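Local atomic coordinates of glutamate receptor 1 (Adineta vaga, PDB entry 4IO6), a protein that probably acts as a glutamate-gated ion channel, of which this chain is the extracellular ligand-binding domain, here holding a free amino acid. Residues 9-14 with 57-62; 98-103 with 223-228; 105-110 with 178-183; 131-136 with 174-179. One frame throughout, in Å; residues are numbered along the deposited sequence.

Contact 1 (9-14 with 57-62)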
loop_
_atom_site.group_PDB
_atom_site.type_symbol
_atom_site.label_atom_id
_atom_site.label_comp_id
_atom_site.label_asym_id
_atom_site.label_seq_id
_atom_site.Cartn_x
_atom_site.Cartn_y
_atom_site.Cartn_z
ATOM N N THR A 9 0.925 -25.175 13.045
ATOM C CA THR A 9 1.681 -24.323 13.947
ATOM C C THR A 9 2.597 -23.411 13.152
ATOM O O THR A 9 3.350 -23.889 12.303
ATOM C CB THR A 9 2.520 -25.152 14.938
ATOM O OG1 THR A 9 1.643 -25.840 15.817
ATOM C CG2 THR A 9 3.427 -24.236 15.767
ATOM N N LEU A 10 2.500 -22.105 13.419
ATOM C CA LEU A 10 3.394 -21.082 12.858
ATOM C C LEU A 10 4.276 -20.488 13.918
ATOM O O LEU A 10 3.780 -19.996 14.937
ATOM C CB LEU A 10 2.600 -19.931 12.282
ATOM C CG LEU A 10 1.790 -20.232 11.055
ATOM C CD1 LEU A 10 1.046 -18.968 10.669
ATOM C CD2 LEU A 10 2.705 -20.728 9.948
ATOM N N ARG A 11 5.582 -20.520 13.675
ATOM C CA ARG A 11 6.533 -19.790 14.490
ATOM C C ARG A 11 6.549 -18.379 13.926
ATOM O O ARG A 11 6.937 -18.176 12.775
ATOM C CB ARG A 11 7.928 -20.404 14.382
ATOM C CG ARG A 11 8.056 -21.829 14.911
ATOM C CD ARG A 11 9.369 -22.496 14.490
ATOM N NE ARG A 11 9.469 -22.552 13.038
ATOM C CZ ARG A 11 10.607 -22.598 12.345
ATOM N NH1 ARG A 11 11.786 -22.638 12.960
ATOM N NH2 ARG A 11 10.559 -22.617 11.022
ATOM N N ILE A 12 6.122 -17.413 14.738
ATOM C CA ILE A 12 5.929 -16.042 14.288
ATOM C C ILE A 12 6.986 -15.147 14.918
ATOM O O ILE A 12 6.996 -14.952 16.125
ATOM C CB ILE A 12 4.533 -15.530 14.685
ATOM C CG1 ILE A 12 3.453 -16.438 14.072
ATOM C CG2 ILE A 12 4.361 -14.092 14.199
ATOM C CD1 ILE A 12 2.022 -16.029 14.433
ATOM N N GLY A 13 7.886 -14.628 14.092
ATOM C CA GLY A 13 8.909 -13.713 14.580
ATOM C C GLY A 13 8.320 -12.324 14.745
ATOM O O GLY A 13 7.628 -11.823 13.863
ATOM N N VAL A 14 8.598 -11.710 15.903
ATOM C CA VAL A 14 8.214 -10.327 16.150
ATOM C C VAL A 14 9.443 -9.574 16.652
ATOM O O VAL A 14 10.428 -10.184 17.075
ATOM C CB VAL A 14 7.037 -10.236 17.144
ATOM C CG1 VAL A 14 5.802 -10.930 16.522
ATOM C CG2 VAL A 14 7.379 -10.853 18.525
ATOM N N ASP A 57 2.901 -19.597 17.681
ATOM C CA ASP A 57 4.099 -19.733 18.507
ATOM C C ASP A 57 4.918 -18.450 18.322
ATOM O O ASP A 57 5.754 -18.353 17.415
ATOM C CB ASP A 57 4.906 -20.958 18.069
ATOM C CG ASP A 57 6.216 -21.104 18.817
ATOM O OD1 ASP A 57 6.400 -20.416 19.841
ATOM O OD2 ASP A 57 7.060 -21.911 18.370
ATOM N N VAL A 58 4.642 -17.458 19.164
ATOM C CA VAL A 58 5.207 -16.136 18.993
ATOM C C VAL A 58 6.577 -16.067 19.637
ATOM O O VAL A 58 6.765 -16.427 20.806
ATOM C CB VAL A 58 4.300 -15.042 19.571
ATOM C CG1 VAL A 58 4.914 -13.658 19.377
ATOM C CG2 VAL A 58 2.932 -15.110 18.944
ATOM N N GLN A 59 7.530 -15.627 18.833
ATOM C CA GLN A 59 8.935 -15.584 19.212
ATOM C C GLN A 59 9.522 -14.185 19.026
ATOM O O GLN A 59 9.622 -13.674 17.916
ATOM C CB GLN A 59 9.734 -16.594 18.392
ATOM C CG GLN A 59 9.435 -18.050 18.736
ATOM C CD GLN A 59 10.313 -19.032 17.982
ATOM O OE1 GLN A 59 11.451 -18.725 17.624
ATOM N NE2 GLN A 59 9.783 -20.228 17.735
ATOM N N LEU A 60 9.918 -13.566 20.131
ATOM C CA LEU A 60 10.563 -12.245 20.084
ATOM C C LEU A 60 12.025 -12.353 19.661
ATOM O O LEU A 60 12.810 -13.122 20.247
ATOM C CB LEU A 60 10.463 -11.615 21.473
ATOM C CG LEU A 60 11.115 -10.246 21.668
ATOM C CD1 LEU A 60 10.395 -9.192 20.888
ATOM C CD2 LEU A 60 11.151 -9.886 23.143
ATOM N N ALA A 61 12.392 -11.589 18.632
ATOM C CA ALA A 61 13.776 -11.512 18.186
ATOM C C ALA A 61 14.678 -10.978 19.312
ATOM O O ALA A 61 14.289 -10.102 20.078
ATOM C CB ALA A 61 13.874 -10.624 16.948
ATOM N N PRO A 62 15.900 -11.508 19.406
ATOM C CA PRO A 62 16.826 -11.064 20.454
ATOM C C PRO A 62 17.047 -9.556 20.432
ATOM O O PRO A 62 16.823 -8.916 19.405
ATOM C CB PRO A 62 18.130 -11.789 20.109
ATOM C CG PRO A 62 17.753 -12.894 19.230
ATOM C CD PRO A 62 16.485 -12.524 18.524
#
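Strands 9-14 and 57-60 run parallel, with Arg-11 beside Asp-57, Ile-12 beside Val-58, Gly-13 beside Gln-59 and Val-14 beside Leu-60; their directions differ by 25°. Five backbone hydrogen bonds join them. Ile-12 N gives to Asp-57 O (2.9 Å), and Ile-12 O takes Gln-59 N (2.8 Å). Val-14 repeats the pattern with Gln-59 O and Ala-61 N, which carries the pairing just past the strand end. Asp-57 N closes the other end on Leu-10 O.

Arg-11, Asp-57 and Gln-59 share one face. With chi1 at 176° the Asp-57 carboxylate swings opposite the backbone N, and OD2 comes to lie alongside Arg-11 CG at 3.6 Å. Gln-59 runs beside the Arg-11 chain and gives NE2 to Asp-57 OD2 (3.3 Å) from above the carboxylate plane. Gln-59 has a second conformer, which makes the amide's place less certain. The guanidinium of Arg-11 leads away to a salt bridge with Asp-80 and a bond to Gly-77 O.

Ile-12, Val-14, Val-58 and Leu-60 fill the other face. Val-14 and Val-58 cross at about a right angle, with Val-14 CG2 3.8 Å from Val-58 CG1. Helix 40-52 packs here through Val-41 and Ile-45. It leads into strand 55-60, giving the strand-helix-strand layering of a periplasmic-binding-protein-like lobe, with strand 9-14 in the middle of its parallel sheet.

Contact 2 (98-103 with 223-228)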
loop_
_atom_site.group_PDB
_atom_site.type_symbol
_atom_site.label_atom_id
_atom_site.label_comp_id
_atom_site.label_asym_id
_atom_site.label_seq_id
_atom_site.Cartn_x
_atom_site.Cartn_y
_atom_site.Cartn_z
ATOM N N PHE A 98 6.433 -11.243 0.668
ATOM C CA PHE A 98 5.644 -10.425 1.572
ATOM C C PHE A 98 4.168 -10.641 1.275
ATOM O O PHE A 98 3.738 -10.744 0.109
ATOM C CB PHE A 98 5.988 -8.962 1.400
ATOM C CG PHE A 98 7.360 -8.576 1.916
ATOM C CD1 PHE A 98 8.450 -8.596 1.064
ATOM C CD2 PHE A 98 7.560 -8.176 3.228
ATOM C CE1 PHE A 98 9.711 -8.210 1.512
ATOM C CE2 PHE A 98 8.821 -7.767 3.675
ATOM C CZ PHE A 98 9.891 -7.791 2.820
ATOM N N SER A 99 3.402 -10.672 2.339
ATOM C CA SER A 99 1.975 -10.645 2.215
ATOM C C SER A 99 1.495 -9.346 1.610
ATOM O O SER A 99 2.218 -8.367 1.466
ATOM C CB SER A 99 1.339 -10.799 3.578
ATOM O OG SER A 99 1.408 -9.595 4.336
ATOM N N ASN A 100 0.229 -9.332 1.266
ATOM C CA ASN A 100 -0.492 -8.110 1.048
ATOM C C ASN A 100 -0.162 -7.104 2.143
ATOM O O ASN A 100 -0.049 -7.466 3.303
ATOM C CB ASN A 100 -1.991 -8.411 1.098
ATOM C CG ASN A 100 -2.798 -7.306 0.534
ATOM O OD1 ASN A 100 -3.005 -7.249 -0.673
ATOM N ND2 ASN A 100 -3.233 -6.386 1.387
ATOM N N SER A 101 -0.049 -5.840 1.792
ATOM C CA SER A 101 0.254 -4.785 2.747
ATOM C C SER A 101 -0.685 -4.770 3.936
ATOM O O SER A 101 -1.934 -4.870 3.765
ATOM C CB SER A 101 0.194 -3.430 2.040
ATOM O OG SER A 101 0.160 -2.345 2.963
ATOM N N ILE A 102 -0.129 -4.613 5.131
ATOM C CA ILE A 102 -0.940 -4.367 6.305
ATOM C C ILE A 102 -1.079 -2.884 6.628
ATOM O O ILE A 102 -1.924 -2.504 7.437
ATOM C CB ILE A 102 -0.453 -5.111 7.569
ATOM C CG1 ILE A 102 0.972 -4.684 7.963
ATOM C CG2 ILE A 102 -0.530 -6.624 7.374
ATOM C CD1 ILE A 102 1.416 -5.281 9.290
ATOM N N SER A 103 -0.264 -2.035 6.005
ATOM C CA SER A 103 -0.256 -0.606 6.278
ATOM C C SER A 103 0.575 0.095 5.226
ATOM O O SER A 103 1.571 -0.479 4.755
ATOM C CB SER A 103 0.436 -0.306 7.615
ATOM O OG SER A 103 0.352 1.067 7.960
ATOM N N VAL A 223 -5.763 -13.460 1.628
ATOM C CA VAL A 223 -7.208 -13.265 1.665
ATOM C C VAL A 223 -7.673 -12.781 3.030
ATOM O O VAL A 223 -8.524 -11.902 3.134
ATOM C CB VAL A 223 -7.917 -14.563 1.248
ATOM C CG1 VAL A 223 -9.396 -14.494 1.556
ATOM C CG2 VAL A 223 -7.671 -14.832 -0.245
ATOM N N ASN A 224 -7.092 -13.336 4.086
ATOM C CA ASN A 224 -7.492 -12.942 5.424
ATOM C C ASN A 224 -7.029 -11.554 5.808
ATOM O O ASN A 224 -7.760 -10.815 6.466
ATOM C CB ASN A 224 -7.032 -13.989 6.438
ATOM C CG ASN A 224 -8.001 -15.167 6.518
ATOM O OD1 ASN A 224 -9.020 -15.089 7.223
ATOM N ND2 ASN A 224 -7.726 -16.232 5.767
ATOM N N ILE A 225 -5.802 -11.171 5.426
ATOM C CA ILE A 225 -5.393 -9.782 5.645
ATOM C C ILE A 225 -6.335 -8.804 4.942
ATOM O O ILE A 225 -6.784 -7.792 5.495
ATOM C CB ILE A 225 -3.966 -9.546 5.139
ATOM C CG1 ILE A 225 -3.007 -10.316 6.009
ATOM C CG2 ILE A 225 -3.604 -8.052 5.155
ATOM C CD1 ILE A 225 -1.634 -10.374 5.380
ATOM N N LEU A 226 -6.664 -9.095 3.687
ATOM C CA LEU A 226 -7.533 -8.216 2.925
ATOM C C LEU A 226 -8.940 -8.127 3.519
ATOM O O LEU A 226 -9.572 -7.074 3.527
ATOM C CB LEU A 226 -7.574 -8.710 1.485
ATOM C CG LEU A 226 -6.287 -8.448 0.724
ATOM C CD1 LEU A 226 -6.208 -9.269 -0.542
ATOM C CD2 LEU A 226 -6.234 -6.945 0.367
ATOM N N SER A 227 -9.412 -9.245 4.042
ATOM C CA SER A 227 -10.685 -9.261 4.740
ATOM C C SER A 227 -10.646 -8.391 6.010
ATOM O O SER A 227 -11.596 -7.655 6.297
ATOM C CB SER A 227 -11.054 -10.696 5.098
ATOM O OG SER A 227 -12.346 -10.695 5.710
ATOM N N LEU A 228 -9.556 -8.467 6.777
ATOM C CA LEU A 228 -9.429 -7.583 7.939
ATOM C C LEU A 228 -9.424 -6.108 7.501
ATOM O O LEU A 228 -9.935 -5.226 8.205
ATOM C CB LEU A 228 -8.183 -7.900 8.753
ATOM C CG LEU A 228 -8.133 -9.246 9.456
ATOM C CD1 LEU A 228 -6.848 -9.393 10.224
ATOM C CD2 LEU A 228 -9.321 -9.412 10.380
#
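Ile-225 lays its CD1 methyl against Ser-99, 3.3 Å from Ser-99 OG and 3.5 Å from Ser-99 CB. The CG2 branch of Ile-225 takes the next part of the loop. Ile-225 CG2 meets Ser-101 O at 3.9 Å and Ile-102 CG2 at 4.1 Å. One helix residue thus spans the loop from Ser-99 to Ile-102.

Ser-99 turns OG into the position between its backbone N and carbonyl carbon (chi1 76°). From there Ser-99 OG gives a hydrogen bond to Asn-100 O (2.8 Å), meeting it from above the carbonyl plane, and it also bonds to Ile-209 N. The hydroxyl is therefore satisfied although a methyl presses on it.

Asn-100 crosses Leu-226 at about a right angle. In one of its two conformers the Asn-100 amide lies against the isopropyl end of Leu-226, with Leu-226 CG 3.7 Å from Asn-100 CG; this touch is less certain than that of Ile-225. Asn-100 ND2 also makes a weak bond to Ser-101 O. An alanine at Leu-226 removes the isopropyl group and would probably open a gap there, leaving the Asn-100 amide to that weak bond and more able to turn.

Bonds on the flanks fix the loop to the helix: Asn-100 N to Asp-222 OD1, and Ser-101 O to Arg-229 NH2. The second subunit packs on the same surface, with its Val-88 on Asn-100 and its Arg-93 on Leu-226. Helix 218-230 thus takes part in the subunit contact, consistent with the back-to-back dimer of glutamate-receptor ligand-binding domains.

Contact 3 (105-110 with 178-183). With MET (methionine), chain C.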
loop_
_atom_site.group_PDB
_atom_site.type_symbol
_atom_site.label_atom_id
_atom_site.label_comp_id
_atom_site.label_asym_id
_atom_site.label_seq_id
_atom_site.Cartn_x
_atom_site.Cartn_y
_atom_site.Cartn_z
ATOM N N ASN A 105 3.144 3.344 4.590
ATOM C CA ASN A 105 4.225 3.839 5.433
ATOM C C ASN A 105 4.962 4.914 4.667
ATOM O O ASN A 105 4.834 5.029 3.453
ATOM C CB ASN A 105 5.204 2.713 5.776
ATOM C CG ASN A 105 6.272 3.147 6.741
ATOM O OD1 ASN A 105 5.979 3.754 7.769
ATOM N ND2 ASN A 105 7.532 2.896 6.383
ATOM N N SER A 106 5.692 5.723 5.416
ATOM C CA SER A 106 6.660 6.692 4.871
ATOM C C SER A 106 7.587 6.996 6.048
ATOM O O SER A 106 7.321 6.577 7.181
ATOM C CB SER A 106 5.954 7.944 4.342
ATOM O OG SER A 106 5.151 8.551 5.344
ATOM N N MET A 107 8.676 7.725 5.802
ATOM C CA MET A 107 9.606 8.100 6.867
ATOM C C MET A 107 9.563 9.582 7.177
ATOM O O MET A 107 9.163 10.400 6.334
ATOM C CB MET A 107 11.028 7.681 6.490
ATOM C CG MET A 107 11.212 6.189 6.542
ATOM S SD MET A 107 12.968 5.709 6.374
ATOM C CE MET A 107 13.164 5.634 4.617
ATOM N N ARG A 108 9.978 9.925 8.394
ATOM C CA ARG A 108 10.119 11.305 8.837
ATOM C C ARG A 108 11.510 11.520 9.423
ATOM O O ARG A 108 12.132 10.573 9.924
ATOM C CB ARG A 108 9.115 11.653 9.951
ATOM C CG ARG A 108 7.621 11.513 9.613
ATOM C CD ARG A 108 7.087 12.533 8.637
ATOM N NE ARG A 108 7.449 13.944 8.852
ATOM C CZ ARG A 108 6.810 14.822 9.622
ATOM N NH1 ARG A 108 5.760 14.460 10.353
ATOM N NH2 ARG A 108 7.247 16.080 9.680
ATOM N N ILE A 109 11.955 12.774 9.406
ATOM C CA ILE A 109 13.158 13.200 10.101
ATOM C C ILE A 109 12.834 13.484 11.572
ATOM O O ILE A 109 11.891 14.231 11.867
ATOM C CB ILE A 109 13.738 14.450 9.444
ATOM C CG1 ILE A 109 14.050 14.158 7.977
ATOM C CG2 ILE A 109 14.986 14.912 10.182
ATOM C CD1 ILE A 109 14.297 15.403 7.148
ATOM N N LEU A 110 13.598 12.846 12.462
ATOM C CA LEU A 110 13.513 13.011 13.922
ATOM C C LEU A 110 14.645 13.889 14.435
ATOM O O LEU A 110 15.774 13.707 14.016
ATOM C CB LEU A 110 13.685 11.640 14.565
ATOM C CG LEU A 110 13.557 11.607 16.089
ATOM C CD1 LEU A 110 12.125 11.938 16.561
ATOM C CD2 LEU A 110 13.966 10.222 16.619
ATOM N N PHE A 178 16.164 9.102 11.268
ATOM C CA PHE A 178 14.948 8.815 10.489
ATOM C C PHE A 178 14.101 7.808 11.245
ATOM O O PHE A 178 14.640 6.882 11.875
ATOM C CB PHE A 178 15.271 8.170 9.141
ATOM C CG PHE A 178 16.163 8.977 8.228
ATOM C CD1 PHE A 178 16.202 10.352 8.277
ATOM C CD2 PHE A 178 16.939 8.312 7.273
ATOM C CE1 PHE A 178 17.029 11.063 7.402
ATOM C CE2 PHE A 178 17.745 9.006 6.389
ATOM C CZ PHE A 178 17.793 10.367 6.444
ATOM N N MET A 179 12.781 7.973 11.158
ATOM C CA MET A 179 11.838 7.006 11.681
ATOM C C MET A 179 10.692 6.814 10.697
ATOM O O MET A 179 10.355 7.711 9.942
ATOM C CB MET A 179 11.212 7.467 13.004
ATOM C CG MET A 179 12.145 7.390 14.203
ATOM S SD MET A 179 11.310 7.695 15.781
ATOM C CE MET A 179 10.379 6.177 16.009
ATOM N N ASP A 180 10.036 5.646 10.770
ATOM C CA ASP A 180 8.738 5.452 10.114
ATOM C C ASP A 180 7.693 6.379 10.754
ATOM O O ASP A 180 7.762 6.674 11.947
ATOM C CB ASP A 180 8.263 4.006 10.263
ATOM C CG ASP A 180 9.133 2.994 9.534
ATOM O OD1 ASP A 180 9.680 3.300 8.437
ATOM O OD2 ASP A 180 9.286 1.872 10.072
ATOM N N ILE A 181 6.734 6.834 9.967
ATOM C CA ILE A 181 5.795 7.858 10.422
ATOM C C ILE A 181 4.943 7.432 11.613
ATOM O O ILE A 181 4.743 8.218 12.533
ATOM C CB ILE A 181 4.941 8.340 9.224
ATOM C CG1 ILE A 181 4.097 9.536 9.612
ATOM C CG2 ILE A 181 4.129 7.210 8.604
ATOM C CD1 ILE A 181 3.609 10.327 8.423
ATOM N N GLY A 182 4.466 6.198 11.617
ATOM C CA GLY A 182 3.554 5.764 12.668
ATOM C C GLY A 182 4.221 5.789 14.020
ATOM O O GLY A 182 3.705 6.382 14.981
ATOM N N THR A 183 5.368 5.146 14.124
ATOM C CA THR A 183 6.115 5.138 15.383
ATOM C C THR A 183 6.726 6.505 15.691
ATOM O O THR A 183 6.833 6.892 16.849
ATOM C CB THR A 183 7.193 4.058 15.410
ATOM O OG1 THR A 183 8.007 4.160 14.234
ATOM C CG2 THR A 183 6.535 2.663 15.449
HETATM N N MET C . 10.407 -0.322 8.875
HETATM C CA MET C . 11.875 -0.194 8.759
HETATM C C MET C . 12.472 -1.453 8.188
HETATM O O MET C . 11.754 -2.467 7.947
HETATM C CB MET C . 12.549 0.135 10.096
HETATM C CG MET C . 12.505 1.605 10.410
HETATM S SD MET C . 13.624 2.476 9.225
HETATM C CE MET C . 13.021 4.163 9.381
HETATM O OXT MET C . 13.684 -1.533 7.953
HETATM O O HOH W 1 4.286 3.854 9.802
#
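Asp-180 stands between the bound methionine and Asn-105, with one carboxylate oxygen for each. OD2 of Asp-180 takes the ligand amino N at 2.7 Å. OD1 of Asp-180 takes Asn-105 ND2 at 3.0 Å, a fairly straight bond (162°). The amide and carboxylate planes are nearly perpendicular, 84° apart, and ND2 comes from above the carboxylate plane. Met-107 adds an apolar touch, its SD 3.4 Å from the ligand CE. This is the amino-acid pocket of the ligand-binding domain: Asp-180 also binds L-glutamate, and Thr-87, Arg-92, Ala-140 and Asp-85 O bond the methionine too.

Asn-105 turns its amide away from the backbone N (chi1 -175°) to reach the Asp-180 carboxylate, and the amide is held at both ends. Asn-105 ND2 also bonds to Ser-205 OG. Asn-105 OD1 accepts from a water at 2.6 Å that in turn accepts Gly-182 N in the first turn of helix 181-190. A leucine in place of Asn-105 would lose these bonds and would probably leave Asp-180 freer to turn away from the ligand amine.

Further out, the backbones fix the register. Arg-108 N meets Met-179 O at 2.7 Å, and Met-179 N returns to Arg-108 O. Ile-181 N bonds to Ser-106 O (2.9 Å), tying the helix start to the strand. Ile-181 also packs on Ser-106 OG and on the Arg-108 chain. Farther along the strand, Leu-110 CD2 meets Met-179 SD at 3.8 Å.

Strand 103-112 is flanked by strands 176-180, 195-198 and 200-211. Helix 162-170 covers Leu-110 and Met-179, while Phe-202 meets the Phe-178 ring edge-to-face.

Contact 4 (131-136 with 174-179). With MET (methionine), chain C.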
loop_
_atom_site.group_PDB
_atom_site.type_symbol
_atom_site.label_atom_id
_atom_site.label_comp_id
_atom_site.label_asym_id
_atom_site.label_seq_id
_atom_site.Cartn_x
_atom_site.Cartn_y
_atom_site.Cartn_z
ATOM N N ASN A 131 28.804 12.437 10.609
ATOM C CA ASN A 131 28.915 11.698 11.854
ATOM C C ASN A 131 27.871 12.162 12.874
ATOM O O ASN A 131 27.824 11.628 13.978
ATOM C CB ASN A 131 30.317 11.804 12.470
ATOM C CG ASN A 131 30.764 13.241 12.719
ATOM O OD1 ASN A 131 30.779 14.079 11.804
ATOM N ND2 ASN A 131 31.178 13.526 13.956
ATOM N N ARG A 132 27.079 13.170 12.532
ATOM C CA ARG A 132 25.981 13.603 13.435
ATOM C C ARG A 132 24.626 13.302 12.797
ATOM O O ARG A 132 23.581 13.784 13.248
ATOM C CB ARG A 132 26.139 15.077 13.845
ATOM C CG ARG A 132 27.450 15.361 14.602
ATOM C CD ARG A 132 27.533 16.806 15.047
ATOM N NE ARG A 132 26.433 17.146 15.927
ATOM C CZ ARG A 132 26.405 16.903 17.234
ATOM N NH1 ARG A 132 27.431 16.328 17.847
ATOM N NH2 ARG A 132 25.330 17.239 17.944
ATOM N N ILE A 133 24.629 12.466 11.759
ATOM C CA ILE A 133 23.391 11.877 11.262
ATOM C C ILE A 133 23.375 10.428 11.707
ATOM O O ILE A 133 24.187 9.588 11.253
ATOM C CB ILE A 133 23.287 11.920 9.728
ATOM C CG1 ILE A 133 23.436 13.358 9.239
ATOM C CG2 ILE A 133 22.029 11.196 9.252
ATOM C CD1 ILE A 133 23.488 13.464 7.711
ATOM N N GLY A 134 22.467 10.114 12.612
ATOM C CA GLY A 134 22.357 8.756 13.118
ATOM C C GLY A 134 21.463 7.875 12.257
ATOM O O GLY A 134 20.353 8.250 11.881
ATOM N N ILE A 135 21.988 6.706 11.910
ATOM C CA ILE A 135 21.289 5.751 11.038
ATOM C C ILE A 135 21.327 4.390 11.683
ATOM O O ILE A 135 22.389 3.866 11.996
ATOM C CB ILE A 135 21.964 5.685 9.643
ATOM C CG1 ILE A 135 21.787 7.017 8.892
ATOM C CG2 ILE A 135 21.463 4.509 8.826
ATOM C CD1 ILE A 135 20.351 7.371 8.585
ATOM N N ARG A 136 20.151 3.801 11.897
ATOM C CA ARG A 136 20.077 2.441 12.411
ATOM C C ARG A 136 20.499 1.447 11.304
ATOM O O ARG A 136 19.897 1.400 10.240
ATOM C CB ARG A 136 18.670 2.113 12.908
ATOM C CG ARG A 136 18.372 2.717 14.255
ATOM C CD ARG A 136 16.890 2.499 14.587
ATOM N NE ARG A 136 16.075 3.470 13.871
ATOM C CZ ARG A 136 14.789 3.310 13.541
ATOM N NH1 ARG A 136 14.143 2.178 13.786
ATOM N NH2 ARG A 136 14.161 4.291 12.917
ATOM N N ILE A 174 24.232 13.041 18.154
ATOM C CA ILE A 174 23.719 13.258 16.796
ATOM C C ILE A 174 22.676 14.393 16.789
ATOM O O ILE A 174 22.133 14.764 17.841
ATOM C CB ILE A 174 23.121 11.962 16.189
ATOM C CG1 ILE A 174 21.940 11.484 17.033
ATOM C CG2 ILE A 174 24.231 10.908 16.079
ATOM C CD1 ILE A 174 21.241 10.217 16.517
ATOM N N ASP A 175 22.429 14.957 15.606
ATOM C CA ASP A 175 21.438 16.004 15.426
ATOM C C ASP A 175 20.137 15.522 14.788
ATOM O O ASP A 175 19.105 16.159 14.931
ATOM C CB ASP A 175 22.000 17.113 14.537
ATOM C CG ASP A 175 23.068 17.952 15.231
ATOM O OD1 ASP A 175 22.921 18.271 16.435
ATOM O OD2 ASP A 175 24.060 18.331 14.570
ATOM N N VAL A 176 20.185 14.434 14.033
ATOM C CA VAL A 176 18.979 13.933 13.365
ATOM C C VAL A 176 19.052 12.448 13.159
ATOM O O VAL A 176 20.132 11.889 13.144
ATOM C CB VAL A 176 18.797 14.492 11.942
ATOM C CG1 VAL A 176 18.527 15.921 11.965
ATOM C CG2 VAL A 176 20.062 14.229 11.073
ATOM N N SER A 177 17.879 11.818 13.008
ATOM C CA SER A 177 17.771 10.450 12.490
ATOM C C SER A 177 16.469 10.319 11.693
ATOM O O SER A 177 15.784 11.311 11.422
ATOM C CB SER A 177 17.843 9.414 13.621
ATOM O OG SER A 177 18.091 8.119 13.131
ATOM N N PHE A 178 16.164 9.102 11.268
ATOM C CA PHE A 178 14.948 8.815 10.489
ATOM C C PHE A 178 14.101 7.808 11.245
ATOM O O PHE A 178 14.640 6.882 11.875
ATOM C CB PHE A 178 15.271 8.170 9.141
ATOM C CG PHE A 178 16.163 8.977 8.228
ATOM C CD1 PHE A 178 16.202 10.352 8.277
ATOM C CD2 PHE A 178 16.939 8.312 7.273
ATOM C CE1 PHE A 178 17.029 11.063 7.402
ATOM C CE2 PHE A 178 17.745 9.006 6.389
ATOM C CZ PHE A 178 17.793 10.367 6.444
ATOM N N MET A 179 12.781 7.973 11.158
ATOM C CA MET A 179 11.838 7.006 11.681
ATOM C C MET A 179 10.692 6.814 10.697
ATOM O O MET A 179 10.355 7.711 9.942
ATOM C CB MET A 179 11.212 7.467 13.004
ATOM C CG MET A 179 12.145 7.390 14.203
ATOM S SD MET A 179 11.310 7.695 15.781
ATOM C CE MET A 179 10.379 6.177 16.009
HETATM N N MET C . 10.407 -0.322 8.875
HETATM C CA MET C . 11.875 -0.194 8.759
HETATM C C MET C . 12.472 -1.453 8.188
HETATM O O MET C . 11.754 -2.467 7.947
HETATM C CB MET C . 12.549 0.135 10.096
HETATM C CG MET C . 12.505 1.605 10.410
HETATM S SD MET C . 13.624 2.476 9.225
HETATM C CE MET C . 13.021 4.163 9.381
HETATM O OXT MET C . 13.684 -1.533 7.953
HETATM O O HOH W 2 17.649 5.452 12.072
#
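Strand 134-136 runs beside strand 176-180 next to the ligand pocket, joined by a single bridge, Ile-133 with Val-176. Gly-134 N gives to Val-176 O (3.0 Å). Gly-134 O takes Ser-177 OG at 2.6 Å, from above the carbonyl plane. Ile-174 CD1 fills the place where a CB on Gly-134 would point.

At the outer end Arg-132 grips Asp-175 side-on. Arg-132 NE meets Asp-175 OD2 and Arg-132 NH2 meets Asp-175 OD1, both at 3.0 Å and nearly straight. The guanidinium and carboxylate planes are 60° apart, and both nitrogens come from above the carboxylate plane. Arg-112 also pairs with Asp-175, and Gly-172 O takes Arg-132 NH2.

At the pocket end Arg-136 gives NH2 to Phe-178 O (2.8 Å), on a lone pair in the carbonyl plane. The bend at chi3 (-79°) brings the group there. A water accepts Arg-136 N and NE and gives to Ser-177 OG. Ile-135 CD1 packs obliquely on the Phe-178 ring at 3.8 Å from CD2.

Arg-136 NE and NH2 are thus fixed by strand and water. Arg-136 NH2 has the ligand methyl CE at 3.7 Å. A positive group held here is consistent with Arg-136 binding L-glutamate, whose side-chain carboxylate it would probably meet.

In the fold
Contacts 3 and 4 share Phe-178 and Met-179 on strand 176-180, and their centres are 12 Å apart. They also touch through Leu-110 N and Ser-177 O (2.9 Å, a probable hydrogen bond), and both reach the bound methionine. Contact 1 lies across the chain's centre from both, 25 Å from contact 3 between centres. Contact 2 is about 10 Å from contact 1 at the nearest atoms. Neither is at the ligand: the side chains of Ile-102 and Ala-61 lie about 10 and 12 Å from it. Segment 98-103 nearly adjoins 105-110 in sequence, so the chain passes from contact 2 straight to the pocket wall of contact 3.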